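Local coordinates for uncharacterized protein MG027 (Mycoplasma genitalium, PDB 1Q8C) that is of unknown function but has an all-helical fold resembling that of NusB proteins, RNA-binding factors of transcription antitermination, at residues A[104-109]-A[142-147]. Numbering follows the deposited sequence.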
# COMPACT_ATOMS: atom_id res chain seq x y z
N ALA A 104 3.99 1.66 3.69
CA ALA A 104 3.08 2.41 2.82
C ALA A 104 2.85 1.65 1.51
O ALA A 104 1.74 1.65 0.97
CB ALA A 104 3.64 3.82 2.54
N VAL A 105 3.91 1.01 1.02
CA VAL A 105 3.83 0.15 -0.15
C VAL A 105 2.92 -1.07 0.13
O VAL A 105 2.09 -1.42 -0.71
CB VAL A 105 5.20 -0.37 -0.58
CG1 VAL A 105 5.04 -1.48 -1.64
CG2 VAL A 105 6.08 0.76 -1.09
N VAL A 106 3.06 -1.70 1.29
CA VAL A 106 2.23 -2.86 1.62
C VAL A 106 0.76 -2.43 1.83
O VAL A 106 -0.15 -3.10 1.38
CB VAL A 106 2.73 -3.61 2.88
CG1 VAL A 106 1.72 -4.68 3.29
CG2 VAL A 106 4.09 -4.28 2.61
N LEU A 107 0.51 -1.33 2.52
CA LEU A 107 -0.87 -0.87 2.71
C LEU A 107 -1.54 -0.50 1.40
O LEU A 107 -2.76 -0.60 1.28
CB LEU A 107 -0.91 0.33 3.65
CG LEU A 107 -0.61 -0.06 5.09
CD1 LEU A 107 -0.22 1.16 5.88
CD2 LEU A 107 -1.80 -0.76 5.69
N CYS A 108 -0.77 -0.08 0.40
CA CYS A 108 -1.36 0.29 -0.88
C CYS A 108 -1.87 -0.96 -1.59
O CYS A 108 -2.95 -0.96 -2.15
CB CYS A 108 -0.37 1.08 -1.75
SG CYS A 108 -0.97 1.55 -3.42
N ALA A 109 -1.08 -2.03 -1.52
CA ALA A 109 -1.41 -3.32 -2.12
C ALA A 109 -2.67 -3.95 -1.51
O ALA A 109 -3.50 -4.53 -2.23
CB ALA A 109 -0.21 -4.28 -1.95
N GLN A 142 8.46 -8.94 0.58
CA GLN A 142 7.40 -9.09 -0.41
C GLN A 142 6.13 -8.45 0.10
O GLN A 142 6.07 -8.07 1.26
CB GLN A 142 7.19 -10.60 -0.70
CG GLN A 142 6.31 -11.42 0.29
CD GLN A 142 6.71 -11.35 1.80
OE1 GLN A 142 6.21 -12.15 2.62
NE2 GLN A 142 7.58 -10.42 2.16
N THR A 143 5.11 -8.34 -0.75
CA THR A 143 3.80 -7.88 -0.26
C THR A 143 3.16 -9.08 0.35
O THR A 143 2.04 -9.45 0.02
CB THR A 143 2.88 -7.42 -1.32
OG1 THR A 143 3.57 -6.53 -2.21
CG2 THR A 143 1.75 -6.59 -0.68
N HIS A 144 3.91 -9.72 1.23
CA HIS A 144 3.44 -10.92 1.82
C HIS A 144 2.55 -11.69 0.82
O HIS A 144 1.44 -11.26 0.45
CB HIS A 144 2.85 -10.55 3.17
CG HIS A 144 3.79 -9.69 3.97
ND1 HIS A 144 4.95 -10.18 4.53
CD2 HIS A 144 3.78 -8.36 4.25
CE1 HIS A 144 5.59 -9.20 5.14
NE2 HIS A 144 4.90 -8.09 4.99
N ALA A 145 3.13 -12.79 0.32
CA ALA A 145 2.41 -13.82 -0.40
C ALA A 145 1.39 -14.35 0.59
O ALA A 145 0.42 -15.00 0.21
CB ALA A 145 3.37 -14.96 -0.87
N LEU A 146 1.64 -14.05 1.87
CA LEU A 146 0.71 -14.38 2.96
C LEU A 146 -0.46 -13.39 3.14
O LEU A 146 -1.56 -13.82 3.49
CB LEU A 146 1.47 -14.56 4.28
CG LEU A 146 2.27 -15.87 4.36
CD1 LEU A 146 3.63 -15.65 4.99
CD2 LEU A 146 1.49 -16.99 5.11
N LEU A 147 -0.25 -12.08 2.92
CA LEU A 147 -1.31 -11.09 3.17
C LEU A 147 -2.33 -10.90 2.05
O LEU A 147 -3.46 -10.50 2.34
CB LEU A 147 -0.73 -9.71 3.57
CG LEU A 147 -0.26 -9.61 5.04
CD1 LEU A 147 0.41 -8.29 5.35
CD2 LEU A 147 -1.40 -9.82 6.02
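Val106 and Ala109, three residues apart on one face of helix 100-116, receive the loop 142-147 that follows helix 120-133. Thr143 faces both, and its CA lies 5.6 Å from CA of Val106. In Thr143 the methyl is anti to the backbone N (chi1 -48°, measured to OG1), which places OG1 beside that nitrogen and directs CG2 at the helix. CG2 of Thr143 meets CB of Ala109 methyl to methyl at 3.3 Å, a tighter approach than carbons usually make, and lies 4.4 Å from CG1 of Val106.

The same CG1 of Val106 lies at the edge of the His144 ring, near the ring plane and 4.3 Å from CD2 of His144. This Val106 CG1 also reaches CD1 of Leu147 at 4.4 Å. A weak hydrogen bond (126°) from ND1 of His144 to OE1 of Gln142, 3.0 Å long, links the ring to its own segment but can restrain it only loosely.

Beyond the pair, Thr143 also touches Ile124 and Ala127 of helix 120-133, and Val106 touches Ile75 of helix 55-81, so the contact is buried between helices 55-81, 100-116 and 120-133 of this NusB-like helical bundle. With no hydrogen bond between the segments, the contact rests on van der Waals packing of apolar groups: methyl groups and a ring edge meet, while the weak polar link of the histidine stays within the loop.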